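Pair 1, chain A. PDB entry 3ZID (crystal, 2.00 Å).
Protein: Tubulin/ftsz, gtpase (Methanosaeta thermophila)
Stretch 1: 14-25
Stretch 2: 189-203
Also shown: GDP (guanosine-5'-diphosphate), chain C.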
# COMPACT_ATOMS: atom_id res chain seq x y z
N ASN A 14 5.11 -9.76 -1.10
CA ASN A 14 4.90 -11.22 -1.09
C ASN A 14 3.99 -11.68 0.05
O ASN A 14 3.07 -12.50 -0.14
CB ASN A 14 6.22 -11.98 -0.89
CG ASN A 14 7.17 -11.92 -2.08
OD1 ASN A 14 8.30 -12.38 -1.97
ND2 ASN A 14 6.74 -11.33 -3.20
N ARG A 15 4.27 -11.19 1.26
CA ARG A 15 3.54 -11.62 2.43
C ARG A 15 2.09 -11.14 2.40
O ARG A 15 1.20 -11.83 2.86
CB ARG A 15 4.24 -11.19 3.71
CG ARG A 15 5.46 -12.03 4.09
CD ARG A 15 6.15 -11.35 5.25
NE ARG A 15 7.37 -11.99 5.70
CZ ARG A 15 8.32 -11.34 6.36
NH1 ARG A 15 8.18 -10.04 6.61
NH2 ARG A 15 9.41 -11.98 6.75
N ILE A 16 1.85 -9.96 1.85
CA ILE A 16 0.48 -9.50 1.71
C ILE A 16 -0.27 -10.36 0.70
O ILE A 16 -1.40 -10.74 0.94
CB ILE A 16 0.41 -8.02 1.31
CG1 ILE A 16 0.89 -7.16 2.48
CG2 ILE A 16 -1.02 -7.63 0.94
CD1 ILE A 16 1.10 -5.70 2.10
N LEU A 17 0.38 -10.69 -0.40
CA LEU A 17 -0.23 -11.54 -1.39
C LEU A 17 -0.60 -12.91 -0.82
O LEU A 17 -1.66 -13.46 -1.11
CB LEU A 17 0.70 -11.71 -2.59
CG LEU A 17 0.03 -12.47 -3.74
CD1 LEU A 17 -1.30 -11.80 -4.09
CD2 LEU A 17 0.91 -12.44 -4.94
N ASP A 18 0.30 -13.45 0.00
CA ASP A 18 0.08 -14.72 0.68
C ASP A 18 -1.14 -14.65 1.61
O ASP A 18 -1.96 -15.57 1.63
CB ASP A 18 1.32 -15.13 1.47
CG ASP A 18 1.47 -16.63 1.59
OD1 ASP A 18 1.14 -17.35 0.62
OD2 ASP A 18 1.93 -17.09 2.66
N ALA A 19 -1.29 -13.54 2.34
CA ALA A 19 -2.49 -13.35 3.17
C ALA A 19 -3.75 -13.28 2.33
O ALA A 19 -4.81 -13.72 2.77
CB ALA A 19 -2.38 -12.09 4.05
N VAL A 20 -3.64 -12.70 1.14
CA VAL A 20 -4.76 -12.64 0.20
C VAL A 20 -5.16 -14.05 -0.22
O VAL A 20 -6.34 -14.40 -0.19
CB VAL A 20 -4.45 -11.77 -1.03
CG1 VAL A 20 -5.46 -12.03 -2.14
CG2 VAL A 20 -4.45 -10.28 -0.64
N ASN A 21 -4.18 -14.86 -0.59
CA ASN A 21 -4.42 -16.24 -0.98
C ASN A 21 -4.97 -17.07 0.18
O ASN A 21 -5.87 -17.90 -0.01
CB ASN A 21 -3.14 -16.88 -1.54
CG ASN A 21 -2.82 -16.40 -2.94
OD1 ASN A 21 -3.72 -16.16 -3.74
ND2 ASN A 21 -1.54 -16.24 -3.25
N ARG A 22 -4.44 -16.82 1.37
CA ARG A 22 -4.90 -17.49 2.58
C ARG A 22 -6.41 -17.29 2.74
O ARG A 22 -7.19 -18.26 2.78
CB ARG A 22 -4.17 -16.96 3.81
CG ARG A 22 -4.41 -17.80 5.07
CD ARG A 22 -3.81 -17.15 6.32
NE ARG A 22 -4.57 -15.96 6.72
CZ ARG A 22 -4.04 -14.75 6.87
NH1 ARG A 22 -2.74 -14.54 6.64
NH2 ARG A 22 -4.83 -13.75 7.24
N GLN A 23 -6.82 -16.03 2.78
CA GLN A 23 -8.20 -15.68 3.05
C GLN A 23 -9.12 -16.07 1.90
O GLN A 23 -10.30 -16.36 2.11
CB GLN A 23 -8.31 -14.19 3.35
CG GLN A 23 -7.50 -13.79 4.56
CD GLN A 23 -7.68 -12.34 4.91
OE1 GLN A 23 -8.64 -11.69 4.49
NE2 GLN A 23 -6.72 -11.80 5.65
N ALA A 24 -8.56 -16.08 0.69
CA ALA A 24 -9.30 -16.42 -0.53
C ALA A 24 -9.78 -17.87 -0.52
O ALA A 24 -10.84 -18.18 -1.08
CB ALA A 24 -8.45 -16.14 -1.78
N PHE A 25 -9.00 -18.75 0.10
CA PHE A 25 -9.39 -20.15 0.28
C PHE A 25 -10.69 -20.29 1.07
O PHE A 25 -11.51 -21.16 0.79
CB PHE A 25 -8.28 -20.96 0.96
CG PHE A 25 -7.04 -21.09 0.14
CD1 PHE A 25 -7.05 -20.83 -1.22
CD2 PHE A 25 -5.85 -21.51 0.73
CE1 PHE A 25 -5.90 -20.96 -1.97
CE2 PHE A 25 -4.70 -21.65 -0.02
CZ PHE A 25 -4.73 -21.37 -1.37
N ALA A 189 3.06 -8.20 14.28
CA ALA A 189 2.66 -6.90 13.74
C ALA A 189 2.39 -7.02 12.23
O ALA A 189 1.36 -6.55 11.74
CB ALA A 189 3.72 -5.85 14.01
N TYR A 190 3.34 -7.61 11.52
CA TYR A 190 3.19 -7.84 10.09
C TYR A 190 1.94 -8.65 9.81
O TYR A 190 1.19 -8.31 8.91
CB TYR A 190 4.40 -8.56 9.50
CG TYR A 190 5.64 -7.71 9.40
CD1 TYR A 190 5.55 -6.32 9.36
CD2 TYR A 190 6.89 -8.28 9.29
CE1 TYR A 190 6.68 -5.55 9.25
CE2 TYR A 190 8.03 -7.50 9.17
CZ TYR A 190 7.91 -6.14 9.14
OH TYR A 190 9.04 -5.35 9.03
N ASP A 191 1.75 -9.73 10.55
CA ASP A 191 0.56 -10.57 10.34
C ASP A 191 -0.73 -9.80 10.54
O ASP A 191 -1.65 -9.92 9.73
CB ASP A 191 0.59 -11.81 11.24
CG ASP A 191 1.69 -12.77 10.86
OD1 ASP A 191 2.26 -12.64 9.75
OD2 ASP A 191 1.99 -13.68 11.66
N ARG A 192 -0.80 -8.98 11.59
CA ARG A 192 -2.02 -8.20 11.78
C ARG A 192 -2.25 -7.26 10.60
O ARG A 192 -3.33 -7.20 10.04
CB ARG A 192 -1.97 -7.39 13.06
CG ARG A 192 -3.28 -6.62 13.35
CD ARG A 192 -3.18 -5.79 14.63
NE ARG A 192 -4.48 -5.24 15.02
CZ ARG A 192 -4.89 -4.00 14.75
NH1 ARG A 192 -4.10 -3.16 14.11
NH2 ARG A 192 -6.09 -3.60 15.15
N ILE A 193 -1.21 -6.52 10.23
CA ILE A 193 -1.33 -5.57 9.14
C ILE A 193 -1.70 -6.26 7.84
O ILE A 193 -2.64 -5.85 7.17
CB ILE A 193 -0.04 -4.76 8.95
CG1 ILE A 193 0.19 -3.85 10.17
CG2 ILE A 193 -0.12 -3.97 7.66
CD1 ILE A 193 1.59 -3.29 10.28
N ASN A 194 -0.95 -7.31 7.50
CA ASN A 194 -1.15 -8.03 6.25
C ASN A 194 -2.57 -8.60 6.18
O ASN A 194 -3.22 -8.56 5.14
CB ASN A 194 -0.12 -9.16 6.08
CG ASN A 194 1.31 -8.68 6.00
OD1 ASN A 194 1.59 -7.48 5.92
ND2 ASN A 194 2.24 -9.63 6.04
N THR A 195 -3.05 -9.10 7.31
CA THR A 195 -4.41 -9.64 7.36
C THR A 195 -5.45 -8.56 7.09
O THR A 195 -6.41 -8.79 6.37
CB THR A 195 -4.69 -10.33 8.71
OG1 THR A 195 -3.88 -11.50 8.81
CG2 THR A 195 -6.18 -10.74 8.88
N MET A 196 -5.23 -7.36 7.64
CA MET A 196 -6.14 -6.24 7.44
C MET A 196 -6.13 -5.77 6.00
O MET A 196 -7.18 -5.43 5.45
CB MET A 196 -5.79 -5.06 8.36
CG MET A 196 -5.94 -5.34 9.84
SD MET A 196 -5.32 -4.01 10.88
CE MET A 196 -6.43 -2.70 10.43
N VAL A 197 -4.95 -5.75 5.38
CA VAL A 197 -4.86 -5.30 3.99
C VAL A 197 -5.59 -6.28 3.10
O VAL A 197 -6.43 -5.90 2.31
CB VAL A 197 -3.40 -5.20 3.50
CG1 VAL A 197 -3.38 -4.80 2.01
CG2 VAL A 197 -2.63 -4.16 4.33
N ALA A 198 -5.26 -7.56 3.26
CA ALA A 198 -5.85 -8.62 2.46
C ALA A 198 -7.38 -8.64 2.61
O ALA A 198 -8.11 -8.82 1.65
CB ALA A 198 -5.25 -9.95 2.85
N GLN A 199 -7.85 -8.45 3.84
CA GLN A 199 -9.29 -8.48 4.10
C GLN A 199 -9.98 -7.38 3.32
O GLN A 199 -10.98 -7.61 2.63
CB GLN A 199 -9.54 -8.28 5.58
CG GLN A 199 -10.96 -8.53 6.02
CD GLN A 199 -11.06 -8.51 7.55
OE1 GLN A 199 -10.29 -7.82 8.23
NE2 GLN A 199 -12.00 -9.28 8.09
N ARG A 200 -9.39 -6.19 3.38
CA ARG A 200 -9.95 -5.05 2.68
C ARG A 200 -9.88 -5.20 1.16
O ARG A 200 -10.85 -4.88 0.50
CB ARG A 200 -9.29 -3.75 3.14
CG ARG A 200 -9.80 -3.33 4.51
CD ARG A 200 -8.80 -2.50 5.29
NE ARG A 200 -8.96 -2.69 6.73
CZ ARG A 200 -8.99 -1.70 7.61
NH1 ARG A 200 -8.89 -0.43 7.22
NH2 ARG A 200 -9.15 -1.99 8.89
N LEU A 201 -8.79 -5.74 0.62
CA LEU A 201 -8.65 -5.88 -0.83
C LEU A 201 -9.66 -6.89 -1.38
O LEU A 201 -10.23 -6.71 -2.45
CB LEU A 201 -7.24 -6.32 -1.22
CG LEU A 201 -6.09 -5.31 -1.09
CD1 LEU A 201 -4.77 -5.96 -1.51
CD2 LEU A 201 -6.39 -4.05 -1.89
N LEU A 202 -9.81 -7.99 -0.64
CA LEU A 202 -10.76 -9.03 -1.02
C LEU A 202 -12.20 -8.52 -0.98
O LEU A 202 -12.99 -8.82 -1.86
CB LEU A 202 -10.58 -10.26 -0.15
CG LEU A 202 -9.35 -11.06 -0.58
CD1 LEU A 202 -9.03 -12.14 0.44
CD2 LEU A 202 -9.60 -11.67 -1.98
N PHE A 203 -12.51 -7.72 0.03
CA PHE A 203 -13.82 -7.08 0.13
C PHE A 203 -13.98 -6.15 -1.10
O PHE A 203 -15.00 -6.17 -1.78
CB PHE A 203 -13.91 -6.31 1.46
CG PHE A 203 -15.27 -5.74 1.80
CD1 PHE A 203 -16.34 -5.87 0.94
CD2 PHE A 203 -15.47 -5.09 3.00
CE1 PHE A 203 -17.60 -5.33 1.27
CE2 PHE A 203 -16.71 -4.56 3.35
CZ PHE A 203 -17.77 -4.67 2.47
PB GDP C . 12.27 -5.68 -0.19
O1B GDP C . 11.26 -5.01 -1.12
O2B GDP C . 12.04 -7.18 -0.19
O3B GDP C . 13.66 -5.36 -0.69
O3A GDP C . 12.13 -5.07 1.28
PA GDP C . 10.81 -5.22 2.18
O1A GDP C . 11.04 -6.16 3.31
O2A GDP C . 9.57 -5.57 1.39
O5' GDP C . 10.66 -3.71 2.67
C5' GDP C . 10.90 -3.40 4.03
C4' GDP C . 9.75 -2.54 4.52
O4' GDP C . 8.56 -3.33 4.47
C3' GDP C . 9.98 -2.17 5.96
O3' GDP C . 9.29 -0.95 6.18
C2' GDP C . 9.32 -3.30 6.69
O2' GDP C . 8.89 -2.85 7.98
C1' GDP C . 8.12 -3.59 5.81
N9 GDP C . 7.67 -4.99 5.80
C8 GDP C . 8.42 -6.08 5.56
N7 GDP C . 7.64 -7.19 5.57
C5 GDP C . 6.38 -6.79 5.82
C6 GDP C . 5.07 -7.43 5.95
O6 GDP C . 4.97 -8.66 5.86
N1 GDP C . 4.01 -6.66 6.20
C2 GDP C . 4.11 -5.33 6.32
N2 GDP C . 2.98 -4.63 6.58
N3 GDP C . 5.27 -4.65 6.21
C4 GDP C . 6.41 -5.33 5.96
O HOH W 1 -1.30 -12.40 7.66

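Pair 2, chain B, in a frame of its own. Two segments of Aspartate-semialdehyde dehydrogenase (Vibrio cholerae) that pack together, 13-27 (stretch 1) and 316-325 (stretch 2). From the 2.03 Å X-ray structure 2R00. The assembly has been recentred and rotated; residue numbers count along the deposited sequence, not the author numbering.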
# COMPACT_ATOMS: atom_id res chain seq x y z
N GLY B 13 31.19 -0.80 -1.27
CA GLY B 13 29.76 -0.76 -1.57
C GLY B 13 29.06 0.28 -0.71
O GLY B 13 29.61 0.73 0.31
N ALA B 14 27.84 0.63 -1.10
CA ALA B 14 27.07 1.68 -0.43
C ALA B 14 26.75 1.36 1.03
O ALA B 14 26.80 2.25 1.89
CB ALA B 14 25.81 2.00 -1.20
N VAL B 15 26.41 0.10 1.33
CA VAL B 15 26.12 -0.26 2.71
C VAL B 15 27.42 -0.29 3.53
O VAL B 15 27.45 0.20 4.66
CB VAL B 15 25.38 -1.60 2.86
CG1 VAL B 15 25.10 -1.88 4.33
CG2 VAL B 15 24.08 -1.60 2.06
N GLY B 16 28.47 -0.86 2.95
CA GLY B 16 29.79 -0.93 3.60
C GLY B 16 30.30 0.46 3.95
O GLY B 16 30.80 0.68 5.05
N GLU B 17 30.14 1.40 3.02
CA GLU B 17 30.54 2.80 3.25
C GLU B 17 29.69 3.43 4.35
O GLU B 17 30.19 4.20 5.19
CB GLU B 17 30.43 3.62 1.97
CG GLU B 17 31.58 3.38 0.99
CD GLU B 17 31.45 4.19 -0.30
OE1 GLU B 17 32.48 4.35 -1.00
OE2 GLU B 17 30.33 4.65 -0.61
N THR B 18 28.40 3.07 4.36
CA THR B 18 27.49 3.55 5.40
C THR B 18 27.86 2.97 6.77
O THR B 18 27.79 3.66 7.78
CB THR B 18 26.01 3.29 5.05
OG1 THR B 18 25.73 3.81 3.74
CG2 THR B 18 25.07 3.96 6.05
N MET B 19 28.28 1.70 6.80
CA MET B 19 28.73 1.06 8.04
C MET B 19 29.89 1.81 8.70
O MET B 19 29.90 2.02 9.92
CB MET B 19 29.08 -0.41 7.82
CG MET B 19 27.86 -1.31 7.69
SD MET B 19 28.32 -2.96 7.15
CE MET B 19 26.82 -3.87 7.54
N LEU B 20 30.88 2.21 7.90
CA LEU B 20 31.99 3.03 8.40
C LEU B 20 31.46 4.32 9.04
O LEU B 20 31.84 4.65 10.17
CB LEU B 20 32.99 3.31 7.27
CG LEU B 20 34.20 4.23 7.49
CD1 LEU B 20 35.31 3.87 6.50
CD2 LEU B 20 33.82 5.69 7.30
N GLU B 21 30.58 5.03 8.33
CA GLU B 21 29.95 6.26 8.84
C GLU B 21 29.20 6.07 10.15
O GLU B 21 29.25 6.93 11.05
CB GLU B 21 28.97 6.84 7.82
CG GLU B 21 29.61 7.38 6.57
CD GLU B 21 28.58 7.83 5.54
OE1 GLU B 21 28.91 7.83 4.34
OE2 GLU B 21 27.44 8.18 5.92
N VAL B 22 28.48 4.95 10.26
CA VAL B 22 27.70 4.65 11.46
C VAL B 22 28.61 4.32 12.65
O VAL B 22 28.37 4.79 13.74
CB VAL B 22 26.61 3.56 11.21
CG1 VAL B 22 25.91 3.19 12.51
CG2 VAL B 22 25.59 4.05 10.18
N LEU B 23 29.65 3.52 12.42
CA LEU B 23 30.65 3.23 13.45
C LEU B 23 31.28 4.51 14.01
O LEU B 23 31.51 4.62 15.22
CB LEU B 23 31.75 2.30 12.90
CG LEU B 23 31.41 0.81 12.71
CD1 LEU B 23 32.50 0.10 11.89
CD2 LEU B 23 31.18 0.11 14.04
N GLN B 24 31.54 5.46 13.13
CA GLN B 24 32.07 6.76 13.52
C GLN B 24 31.02 7.58 14.31
O GLN B 24 31.25 7.95 15.46
CB GLN B 24 32.57 7.49 12.29
CG GLN B 24 33.16 8.86 12.56
CD GLN B 24 33.74 9.47 11.31
OE1 GLN B 24 34.85 9.14 10.91
NE2 GLN B 24 32.99 10.36 10.67
N GLU B 25 29.85 7.80 13.70
CA GLU B 25 28.76 8.54 14.34
C GLU B 25 28.35 7.99 15.72
O GLU B 25 28.14 8.76 16.66
CB GLU B 25 27.56 8.67 13.39
CG GLU B 25 27.82 9.67 12.26
CD GLU B 25 26.80 9.60 11.13
OE1 GLU B 25 25.73 8.96 11.30
OE2 GLU B 25 27.07 10.21 10.06
N ARG B 26 28.24 6.66 15.82
CA ARG B 26 27.88 5.99 17.07
C ARG B 26 29.04 5.87 18.07
O ARG B 26 28.88 5.34 19.18
CB ARG B 26 27.27 4.61 16.79
CG ARG B 26 25.92 4.64 16.11
CD ARG B 26 25.15 3.33 16.31
NE ARG B 26 23.74 3.62 16.47
CZ ARG B 26 23.01 3.35 17.55
NH1 ARG B 26 23.52 2.70 18.59
NH2 ARG B 26 21.74 3.69 17.56
N GLU B 27 30.22 6.33 17.66
CA GLU B 27 31.42 6.29 18.51
C GLU B 27 31.71 4.88 19.04
O GLU B 27 32.00 4.67 20.22
CB GLU B 27 31.32 7.33 19.64
CG GLU B 27 31.16 8.79 19.16
CD GLU B 27 30.84 9.76 20.30
OE1 GLU B 27 31.49 9.67 21.37
OE2 GLU B 27 29.95 10.62 20.13
N VAL B 316 17.37 3.61 3.45
CA VAL B 316 17.30 2.16 3.66
C VAL B 316 18.64 1.56 4.08
O VAL B 316 18.68 0.69 4.95
CB VAL B 316 16.74 1.43 2.40
CG1 VAL B 316 16.62 -0.05 2.65
CG2 VAL B 316 15.38 1.99 2.03
N ARG B 317 19.72 2.03 3.47
CA ARG B 317 21.06 1.56 3.77
C ARG B 317 21.48 1.87 5.21
O ARG B 317 22.10 1.03 5.87
CB ARG B 317 22.08 2.13 2.77
CG ARG B 317 21.75 1.80 1.32
CD ARG B 317 22.77 2.38 0.35
NE ARG B 317 22.30 2.34 -1.04
CZ ARG B 317 22.39 1.28 -1.85
NH1 ARG B 317 22.94 0.14 -1.43
NH2 ARG B 317 21.92 1.36 -3.09
N LYS B 318 21.12 3.06 5.69
CA LYS B 318 21.48 3.51 7.04
C LYS B 318 20.74 2.72 8.12
O LYS B 318 21.27 2.49 9.21
CB LYS B 318 21.25 5.02 7.20
CG LYS B 318 22.04 5.64 8.36
CD LYS B 318 22.40 7.10 8.10
CE LYS B 318 23.49 7.56 9.07
NZ LYS B 318 23.79 9.01 8.94
N GLY B 319 19.52 2.29 7.80
CA GLY B 319 18.75 1.42 8.69
C GLY B 319 19.43 0.06 8.86
O GLY B 319 19.62 -0.41 9.98
N ALA B 320 19.79 -0.55 7.74
CA ALA B 320 20.52 -1.82 7.72
C ALA B 320 21.86 -1.72 8.45
O ALA B 320 22.20 -2.57 9.28
CB ALA B 320 20.73 -2.27 6.29
N ALA B 321 22.62 -0.67 8.14
CA ALA B 321 23.95 -0.48 8.70
C ALA B 321 23.88 -0.26 10.20
O ALA B 321 24.65 -0.85 10.96
CB ALA B 321 24.64 0.68 8.01
N THR B 322 22.93 0.57 10.63
CA THR B 322 22.72 0.86 12.04
C THR B 322 22.30 -0.37 12.84
O THR B 322 22.79 -0.57 13.96
CB THR B 322 21.67 1.98 12.21
OG1 THR B 322 22.15 3.16 11.55
CG2 THR B 322 21.39 2.28 13.68
N ASN B 323 21.42 -1.20 12.28
CA ASN B 323 21.02 -2.42 12.98
C ASN B 323 22.23 -3.30 13.28
O ASN B 323 22.39 -3.81 14.40
CB ASN B 323 19.97 -3.20 12.18
CG ASN B 323 19.23 -4.21 13.03
OD1 ASN B 323 18.33 -3.85 13.79
ND2 ASN B 323 19.60 -5.49 12.90
N ALA B 324 23.08 -3.45 12.26
CA ALA B 324 24.34 -4.21 12.33
C ALA B 324 25.29 -3.68 13.39
O ALA B 324 25.87 -4.46 14.14
CB ALA B 324 25.02 -4.18 10.96
N VAL B 325 25.45 -2.36 13.46
CA VAL B 325 26.30 -1.75 14.48
C VAL B 325 25.71 -1.93 15.90
O VAL B 325 26.44 -2.25 16.84
CB VAL B 325 26.63 -0.27 14.15
CG1 VAL B 325 27.55 0.35 15.21
CG2 VAL B 325 27.28 -0.18 12.78

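Both pairs are two helices crossing at a similar angle. The signed crossing angle is -59° in pair 1 and -56° in pair 2. The axes approach to 8.3 Å and 8.8 Å. Central backbone atoms superpose with an RMSD of 0.4 Å.

The common centre is an alanine. Ala A198 matches Ala B321, and each is a knob in a hole of four residues. Ala A198 sits among Ile A16, Ala A19, Val A20 and Gln A23. Ala B321 sits among the matched Val B15, Thr B18, Met B19 and Val B22. The small methyl lets the backbones come close: CA of Val A20 lies 4.7 Å from CA of Ala A198, and CA of Met B19 lies 5.1 Å from CA of Ala B321.

Ile A16 matches Val B15, and Val A197 matches Ala B320. Ile A16 CG2 packs 3.8 Å from Val A197 CG1. The shorter Ala B320 makes no such contact, and its CB stays beyond 4.5 Å from the first helix.

Ala A19 matches Thr B18. Ala A19 CB is 3.8 Å from Ala A198 CB. Thr B18 places CG2 3.8 Å from Ala B321 CB, while its OG1 bonds back to Ala B14 O at 2.6 Å.

Val A20 matches Met B19. Val A20 CG2 lies 3.6 Å from Ala A198 CB and 4.4 Å from Leu A201 CD1. Met B19 CG lies 3.8 Å from Ala B321 CB. Its CE reaches Ala B324 CB at 3.9 Å. Ala B324 matches Leu A201, so the longer side chain of the two lies on the second helix in pair 1 and on the first in pair 2.

Gln A23 and Val B22 are also matched knobs. Gln A23 is polar: NE2 donates to Thr A195 O at 3.1 Å, and CB packs 3.6 Å from Leu A202 CD1. Val B22 is apolar. Its CG1 meets Val B325 CG2 at 3.6 Å, at the position matching Leu A202.

Thr A195 matches Lys B318. Thr A195 OG1 accepts a hydrogen bond from Arg A22 NH2 at 2.9 Å. Lys B318 NZ forms a salt bridge with Glu B25 OE1 at 3.1 Å.

At the other end, Asn A194 matches Arg B317, and Arg A15 matches Ala B14. Asn A194 reads the guanine of GDP: OD1 accepts from GDP N1 at 2.6 Å, and ND2 donates to GDP O6 at 2.9 Å. Arg A15 CB packs 3.4 Å from Asn A194 ND2. Arg B317 lays one guanidinium face over Ala B14, with NH1 3.4 Å from Ala B14 CB.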